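Alkylhalidase CmlS (Streptomyces venezuelae, PDB 3I3L) is a flavin-dependent halogenase of chloramphenicol biosynthesis that binds flavin-adenine dinucleotide through a covalent flavin-aspartate bond. Local coordinates at residues 188-193 with 308-313; 212-217 with 280-285; 343-348 with 353-358. All blocks are in the same frame, centred on the assembly; numbering follows the deposited sequence.

Interaction 1 of 3, residues 188-193 with 308-313; sequences GPISRK and DRFFLC
Ile190, on the short helix 189-194, makes a buried, wholly apolar helix-on-strand contact with Phe310 and Leu312 of strand 310-312 in the FAD-binding domain. The helix segment runs nearly perpendicular to the strand: the two axes make an angle of 101° and come within 9.6 Å of each other. At that separation a branched aliphatic chain from the helix can reach the strand's side chains, and Ile190 does so with both of its branches. With CG2 trans to the backbone N, this methyl is aimed at the strand and meets both strand residues. Ile190 CG2 is 3.6 Å from Leu312 CD2, a methyl that packs equally closely on Ile190 CB. The same CG2 also sits over one face of the Phe310 ring, displaced toward the rim, with Phe310 CD1 4.0 Å away. The longer branch of Ile190 is extended (chi2 -163°) and brings CD1 to within 4.1 Å of Phe310 CB. Phe310 and Leu312 are two apart on an extended strand and so turn their side chains to the same side, whereas Phe311 between them points away from the helix. Ser191 adds a looser touch through its CB, 4.3 Å from Leu312 CD1. Asp182 ties the start of the helix to the sheet, since its OD2 accepts a hydrogen bond from Ile190 N. The FAD lies about 9 Å from the side chain of Ile190, so the contact is near the cofactor without touching it. Strand 179-182 runs parallel beside strand 310-312 and is joined to it by backbone hydrogen bonds, Val154 of strand 151-155 packs on Ile190, and helix 327-347 covers Phe311 on the other side of the sheet.

Interaction 2 of 3, residues 212-217 with 280-285; sequences FKLKDP and MDILGG
Phe212, near the end of strand 203-213, and Leu214, just beyond it, pack against the last turn of helix 277-283 through Leu283 and Ile282. Residues two apart on an extended chain, they point the same way, and the intervening Lys213 carries its charged end elsewhere. Leu214 holds CG anti to its own amide nitrogen (chi1 173°), which sends the fork of the side chain out toward the helix end. Its two methyls settle over the last carbonyls of the helix: Leu214 CD1 lies 3.7 Å from Leu283 O, while Leu214 CD2 lies 3.7 Å from Ile282 O. These are carbon-to-oxygen packing contacts, so the leucine covers backbone carbonyls of the final turn as well as side chains. Leu214 CD2 also meets Leu283 CD1 at 4.0 Å, the two leucines crossing at about a right angle, and comes within 4.4 Å of Ile282 CG1. Leu283 has torsions away from the usual staggered values (chi1 -126°, chi2 27°), and the first torsion of Ile282 is likewise unstaggered. Although Leu283 CB does not point straight at the strand, the side chain's end swings closer, and its CD1 touches both Leu214 CD2 and, at 4.2 Å, Phe212 CG. Leu283 CD2 stands 4.2 Å above one face of the Phe212 ring, toward its rim. Tyr269 and Leu273 of helix 265-273 and Val248 of strand 245-253 also pack on Phe212, in keeping with a large apolar ring at this buried place. Gly284 ends the helix with positive phi, and its N still bonds to Met280 O at 2.8 Å. The contact lies away from the FAD; it is the packing of a short helix, through its C-terminal turn, onto the end of a strand in the large mixed sheet of the FAD-binding domain.

Interaction 3 of 3, residues 343-348 with 353-358; sequences DRITRH and DAVHAW
The two helical segments run antiparallel, with axes 9.9 Å apart at closest and an angle of 173° between their directions, so that Ile345 faces Val355 with their CA atoms 7.0 Å apart. These two beta-branched residues carry the contact. Ile345 CD1 and Val355 CG1 meet at 3.6 Å, and CG1 of the isoleucine rests against the same valine methyl. Val355 places CG1 anti to its backbone N (chi1 162°), which turns this methyl to Ile345 and leaves CG2 to meet Arg344. Val355 CG2 touches Arg344 CG at 3.7 Å, the two side chains crossing at about a right angle. Arginine suits this flank because its methylene part packs on the valine while a bend at chi2 (81°) carries the charged end away, to a salt bridge with Glu351; CD2 of His348 lies over the centre of one face of the guanidinium. Ile345 CD1 also sits above one face of the His356 ring, near its rim and 4.1 Å from His356 NE2. That ring is fixed by hydrogen bonds between ND1 and Ser306 OG and between NE2 and Asp308 O, so it offers the isoleucine a face while its polar edge is engaged. Within its own helix, Arg347 grips Asp343 OD2 with NE and NH2 (the latter at 2.9 Å), both from one face of the carboxylate; Asp343 OD2 also pairs with Arg497. Around this helical hairpin, Tyr489 of strand 483-491 packs on both Arg344 and Val355, Leu498 of strand 498-506 adds to the cover of Val355, and Phe311 of strand 310-312 stacks on His356.

In the fold
From the N terminus, helix 189-194 comes first, and interaction 1 closes a long loop when strand 310-312 returns to it. Within that loop lies the smaller one closed by interaction 2, which joins the end of strand 203-213 to helix 277-283 some 42 Å from interaction 1, centre to centre. After strand 310-312 the chain enters helix 327-347, and interaction 3 closes a tight turn into helix 352-382, in series with the other two. Interactions 1 and 3 meet directly: Phe311 CZ lies 4.0 Å from Ile345 CD1, linking strand 310-312 to the helical hairpin of the same domain. Interaction 2 ties helix 277-283 to the large mixed sheet, on the opposite side of the chain's centre from interaction 3.

Interaction 1 of 3, residues 188-193 with 308-313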
# COMPACT_ATOMS: atom_id res chain seq x y z
N GLY A 188 6.84 -8.30 15.81
CA GLY A 188 8.27 -8.07 15.72
C GLY A 188 8.82 -7.44 17.01
O GLY A 188 8.15 -6.61 17.64
N PRO A 189 10.04 -7.80 17.41
CA PRO A 189 10.50 -7.36 18.76
C PRO A 189 10.97 -5.91 18.86
O PRO A 189 10.91 -5.35 19.94
CB PRO A 189 11.67 -8.32 19.08
CG PRO A 189 12.20 -8.69 17.68
CD PRO A 189 10.97 -8.71 16.73
N ILE A 190 11.40 -5.29 17.76
CA ILE A 190 12.00 -3.98 17.89
C ILE A 190 11.02 -2.88 18.25
O ILE A 190 11.26 -2.09 19.20
CB ILE A 190 12.91 -3.60 16.67
CG1 ILE A 190 13.98 -4.69 16.45
CG2 ILE A 190 13.52 -2.18 16.87
CD1 ILE A 190 15.13 -4.27 15.58
N SER A 191 9.89 -2.79 17.53
CA SER A 191 8.96 -1.68 17.85
C SER A 191 8.47 -1.81 19.29
O SER A 191 8.17 -0.79 19.96
CB SER A 191 7.76 -1.60 16.91
OG SER A 191 7.08 -2.85 16.91
N ARG A 192 8.38 -3.05 19.77
CA ARG A 192 7.88 -3.28 21.10
C ARG A 192 8.96 -2.89 22.11
O ARG A 192 8.72 -2.13 23.05
CB ARG A 192 7.47 -4.75 21.31
CG ARG A 192 6.30 -4.88 22.30
CD ARG A 192 6.66 -4.27 23.66
NE ARG A 192 5.61 -3.41 24.27
CZ ARG A 192 5.25 -3.47 25.57
NH1 ARG A 192 4.29 -2.64 26.04
NH2 ARG A 192 5.85 -4.34 26.40
N LYS A 193 10.15 -3.43 21.90
CA LYS A 193 11.28 -3.06 22.69
C LYS A 193 11.40 -1.52 22.86
O LYS A 193 11.54 -0.99 23.98
CB LYS A 193 12.53 -3.67 22.04
CG LYS A 193 13.83 -3.16 22.58
CD LYS A 193 14.86 -3.17 21.46
CE LYS A 193 16.24 -2.72 22.00
NZ LYS A 193 16.60 -3.44 23.26
N ASP A 308 19.98 4.47 13.13
CA ASP A 308 21.21 3.78 13.52
C ASP A 308 21.47 2.50 12.69
O ASP A 308 21.65 2.55 11.48
CB ASP A 308 21.11 3.48 15.02
CG ASP A 308 20.94 4.75 15.87
OD1 ASP A 308 21.51 5.80 15.52
OD2 ASP A 308 20.23 4.67 16.92
N ARG A 309 21.43 1.33 13.34
CA ARG A 309 21.67 0.11 12.60
C ARG A 309 20.45 -0.80 12.36
O ARG A 309 20.62 -1.99 12.09
CB ARG A 309 22.80 -0.70 13.27
CG ARG A 309 24.14 -0.00 13.21
CD ARG A 309 25.28 -0.75 14.02
NE ARG A 309 26.55 0.02 13.91
CZ ARG A 309 27.38 -0.05 12.86
NH1 ARG A 309 27.10 -0.86 11.84
NH2 ARG A 309 28.46 0.71 12.79
N PHE A 310 19.24 -0.27 12.56
CA PHE A 310 18.04 -1.08 12.32
C PHE A 310 17.04 -0.41 11.35
O PHE A 310 16.97 0.79 11.28
CB PHE A 310 17.33 -1.41 13.62
CG PHE A 310 16.56 -0.23 14.24
CD1 PHE A 310 15.20 -0.01 13.91
CD2 PHE A 310 17.16 0.62 15.16
CE1 PHE A 310 14.49 1.06 14.50
CE2 PHE A 310 16.46 1.66 15.75
CZ PHE A 310 15.13 1.88 15.42
N PHE A 311 16.28 -1.25 10.66
CA PHE A 311 15.16 -0.86 9.85
C PHE A 311 13.99 -1.77 10.26
O PHE A 311 14.18 -2.96 10.45
CB PHE A 311 15.47 -1.07 8.34
CG PHE A 311 16.49 -0.10 7.79
CD1 PHE A 311 16.10 0.97 7.03
CD2 PHE A 311 17.84 -0.25 8.09
CE1 PHE A 311 16.97 1.91 6.59
CE2 PHE A 311 18.78 0.69 7.59
CZ PHE A 311 18.35 1.75 6.86
N LEU A 312 12.77 -1.20 10.34
CA LEU A 312 11.55 -1.99 10.45
C LEU A 312 10.88 -2.06 9.08
O LEU A 312 10.75 -1.02 8.39
CB LEU A 312 10.59 -1.34 11.47
CG LEU A 312 11.17 -0.81 12.79
CD1 LEU A 312 10.09 -0.17 13.61
CD2 LEU A 312 11.94 -1.92 13.64
N CYS A 313 10.43 -3.26 8.67
CA CYS A 313 9.77 -3.43 7.38
C CYS A 313 8.40 -4.16 7.55
O CYS A 313 8.27 -5.01 8.44
CB CYS A 313 10.64 -4.29 6.42
SG CYS A 313 12.27 -3.61 6.07

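Interaction 2 of 3, residues 212-217 with 280-285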
# COMPACT_ATOMS: atom_id res chain seq x y z
N PHE A 212 -14.90 -21.29 2.25
CA PHE A 212 -16.05 -21.92 1.66
C PHE A 212 -15.67 -22.59 0.35
O PHE A 212 -14.83 -22.09 -0.38
CB PHE A 212 -17.19 -20.93 1.41
CG PHE A 212 -17.84 -20.43 2.68
CD1 PHE A 212 -18.98 -21.06 3.19
CD2 PHE A 212 -17.32 -19.32 3.37
CE1 PHE A 212 -19.61 -20.60 4.39
CE2 PHE A 212 -17.93 -18.87 4.57
CZ PHE A 212 -19.08 -19.50 5.07
N LYS A 213 -16.33 -23.72 0.06
CA LYS A 213 -16.26 -24.36 -1.25
C LYS A 213 -17.34 -23.73 -2.12
O LYS A 213 -18.53 -23.85 -1.85
CB LYS A 213 -16.48 -25.87 -1.10
CG LYS A 213 -16.62 -26.66 -2.43
CD LYS A 213 -15.70 -27.90 -2.45
CE LYS A 213 -16.17 -28.99 -1.51
NZ LYS A 213 -17.21 -29.86 -2.15
N LEU A 214 -16.89 -23.03 -3.16
CA LEU A 214 -17.76 -22.22 -3.99
C LEU A 214 -16.95 -21.89 -5.21
O LEU A 214 -15.76 -21.60 -5.10
CB LEU A 214 -18.13 -20.91 -3.26
CG LEU A 214 -18.91 -19.87 -4.09
CD1 LEU A 214 -20.34 -20.34 -4.41
CD2 LEU A 214 -18.93 -18.52 -3.40
N LYS A 215 -17.57 -21.94 -6.38
CA LYS A 215 -16.89 -21.63 -7.62
C LYS A 215 -17.20 -20.17 -7.98
O LYS A 215 -18.34 -19.72 -7.84
CB LYS A 215 -17.37 -22.58 -8.73
CG LYS A 215 -16.65 -22.43 -10.09
CD LYS A 215 -15.71 -23.63 -10.39
CE LYS A 215 -16.49 -24.89 -10.81
NZ LYS A 215 -15.59 -26.05 -11.12
N ASP A 216 -16.19 -19.42 -8.43
CA ASP A 216 -16.43 -18.05 -8.84
C ASP A 216 -17.69 -18.05 -9.70
O ASP A 216 -17.74 -18.74 -10.70
CB ASP A 216 -15.22 -17.51 -9.60
CG ASP A 216 -15.35 -16.01 -9.93
OD1 ASP A 216 -16.46 -15.46 -9.97
OD2 ASP A 216 -14.30 -15.39 -10.19
N PRO A 217 -18.72 -17.29 -9.30
CA PRO A 217 -19.99 -17.24 -10.02
C PRO A 217 -19.97 -16.33 -11.25
O PRO A 217 -21.01 -16.13 -11.90
CB PRO A 217 -20.94 -16.60 -9.00
CG PRO A 217 -20.05 -15.71 -8.20
CD PRO A 217 -18.75 -16.48 -8.07
N MET A 280 -24.40 -13.22 1.43
CA MET A 280 -25.15 -14.47 1.45
C MET A 280 -25.69 -14.74 0.06
O MET A 280 -25.66 -15.87 -0.40
CB MET A 280 -26.28 -14.42 2.48
CG MET A 280 -25.79 -14.29 3.94
SD MET A 280 -25.04 -15.73 4.64
CE MET A 280 -23.53 -15.75 3.81
N ASP A 281 -26.13 -13.69 -0.62
CA ASP A 281 -26.49 -13.77 -2.01
C ASP A 281 -25.40 -14.57 -2.77
O ASP A 281 -25.70 -15.66 -3.28
CB ASP A 281 -26.60 -12.36 -2.57
CG ASP A 281 -27.20 -12.29 -3.94
OD1 ASP A 281 -27.34 -13.35 -4.63
OD2 ASP A 281 -27.54 -11.12 -4.32
N ILE A 282 -24.13 -14.09 -2.80
CA ILE A 282 -23.12 -14.80 -3.62
C ILE A 282 -22.67 -16.15 -3.07
O ILE A 282 -22.24 -17.03 -3.81
CB ILE A 282 -21.92 -13.92 -4.10
CG1 ILE A 282 -20.59 -14.43 -3.57
CG2 ILE A 282 -22.13 -12.42 -3.92
CD1 ILE A 282 -20.49 -14.40 -2.08
N LEU A 283 -22.78 -16.31 -1.75
CA LEU A 283 -22.41 -17.53 -1.10
C LEU A 283 -23.43 -18.65 -1.45
O LEU A 283 -23.08 -19.66 -2.06
CB LEU A 283 -22.37 -17.27 0.41
CG LEU A 283 -21.08 -17.62 1.16
CD1 LEU A 283 -19.87 -17.56 0.32
CD2 LEU A 283 -20.89 -16.73 2.38
N GLY A 284 -24.68 -18.45 -1.06
CA GLY A 284 -25.76 -19.35 -1.47
C GLY A 284 -25.55 -20.83 -1.20
O GLY A 284 -25.35 -21.65 -2.12
N GLY A 285 -25.59 -21.17 0.09
CA GLY A 285 -25.60 -22.58 0.49
C GLY A 285 -24.27 -23.31 0.37
O GLY A 285 -24.17 -24.48 0.79

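Interaction 3 of 3, residues 343-348 with 353-358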
# COMPACT_ATOMS: atom_id res chain seq x y z
N ASP A 343 22.46 -0.84 1.77
CA ASP A 343 23.53 -0.80 0.77
C ASP A 343 24.16 0.58 0.62
O ASP A 343 25.38 0.73 0.59
CB ASP A 343 23.01 -1.29 -0.60
CG ASP A 343 24.10 -1.33 -1.65
OD1 ASP A 343 25.15 -1.98 -1.43
OD2 ASP A 343 23.93 -0.68 -2.69
N ARG A 344 23.32 1.60 0.52
CA ARG A 344 23.83 2.95 0.38
C ARG A 344 24.63 3.41 1.56
O ARG A 344 25.64 4.09 1.41
CB ARG A 344 22.67 3.92 0.12
CG ARG A 344 23.06 5.31 -0.20
CD ARG A 344 23.46 5.48 -1.64
NE ARG A 344 24.06 6.80 -1.87
CZ ARG A 344 24.59 7.21 -3.03
NH1 ARG A 344 24.53 6.46 -4.11
NH2 ARG A 344 25.16 8.41 -3.10
N ILE A 345 24.18 3.09 2.77
CA ILE A 345 24.89 3.55 3.95
C ILE A 345 26.23 2.81 4.06
O ILE A 345 27.20 3.35 4.53
CB ILE A 345 24.07 3.32 5.25
CG1 ILE A 345 22.81 4.22 5.27
CG2 ILE A 345 24.96 3.57 6.52
CD1 ILE A 345 21.74 3.75 6.30
N THR A 346 26.24 1.55 3.66
CA THR A 346 27.42 0.71 3.75
C THR A 346 28.56 1.29 2.85
O THR A 346 29.71 1.27 3.28
CB THR A 346 27.10 -0.73 3.32
OG1 THR A 346 26.14 -1.30 4.23
CG2 THR A 346 28.42 -1.58 3.33
N ARG A 347 28.21 1.78 1.67
CA ARG A 347 29.15 2.28 0.68
C ARG A 347 29.42 3.77 0.86
O ARG A 347 30.45 4.27 0.38
CB ARG A 347 28.66 1.99 -0.76
CG ARG A 347 28.49 0.46 -1.07
CD ARG A 347 28.09 0.17 -2.55
NE ARG A 347 26.70 0.54 -2.84
CZ ARG A 347 26.31 1.62 -3.49
NH1 ARG A 347 27.20 2.44 -4.01
NH2 ARG A 347 24.99 1.88 -3.64
N HIS A 348 28.51 4.49 1.55
CA HIS A 348 28.67 5.93 1.77
C HIS A 348 28.20 6.30 3.18
O HIS A 348 27.03 6.74 3.38
CB HIS A 348 27.83 6.75 0.79
CG HIS A 348 28.03 6.39 -0.64
ND1 HIS A 348 28.98 7.00 -1.44
CD2 HIS A 348 27.39 5.49 -1.43
CE1 HIS A 348 28.92 6.48 -2.65
NE2 HIS A 348 27.97 5.56 -2.67
N ASP A 353 22.49 9.71 7.94
CA ASP A 353 21.35 10.46 8.42
C ASP A 353 20.35 10.74 7.33
O ASP A 353 19.14 10.54 7.50
CB ASP A 353 21.80 11.79 9.05
CG ASP A 353 22.46 11.59 10.45
OD1 ASP A 353 22.22 10.57 11.13
OD2 ASP A 353 23.21 12.48 10.88
N ALA A 354 20.86 11.16 6.18
CA ALA A 354 20.03 11.47 5.05
C ALA A 354 19.27 10.21 4.58
O ALA A 354 18.12 10.28 4.20
CB ALA A 354 20.90 12.05 3.93
N VAL A 355 19.94 9.06 4.63
CA VAL A 355 19.30 7.83 4.12
C VAL A 355 18.19 7.40 5.08
O VAL A 355 17.15 6.94 4.64
CB VAL A 355 20.34 6.67 3.91
CG1 VAL A 355 19.66 5.33 3.81
CG2 VAL A 355 21.21 6.89 2.61
N HIS A 356 18.43 7.49 6.38
CA HIS A 356 17.41 7.12 7.32
C HIS A 356 16.23 8.12 7.22
O HIS A 356 15.09 7.71 7.31
CB HIS A 356 17.97 7.16 8.74
CG HIS A 356 18.59 5.87 9.16
ND1 HIS A 356 17.89 4.68 9.15
CD2 HIS A 356 19.80 5.59 9.69
CE1 HIS A 356 18.66 3.71 9.63
NE2 HIS A 356 19.84 4.22 9.92
N ALA A 357 16.52 9.41 7.07
CA ALA A 357 15.49 10.40 6.93
C ALA A 357 14.66 10.11 5.68
O ALA A 357 13.48 10.29 5.71
CB ALA A 357 16.07 11.86 6.93
N TRP A 358 15.30 9.64 4.61
CA TRP A 358 14.56 9.26 3.44
C TRP A 358 13.66 8.00 3.71
O TRP A 358 12.51 7.95 3.28
CB TRP A 358 15.47 9.08 2.21
CG TRP A 358 14.75 8.37 1.08
CD1 TRP A 358 13.99 8.95 0.10
CD2 TRP A 358 14.73 6.95 0.82
NE1 TRP A 358 13.53 8.00 -0.76
CE2 TRP A 358 13.92 6.75 -0.32
CE3 TRP A 358 15.31 5.84 1.42
CZ2 TRP A 358 13.67 5.49 -0.86
CZ3 TRP A 358 15.05 4.58 0.90
CH2 TRP A 358 14.26 4.42 -0.24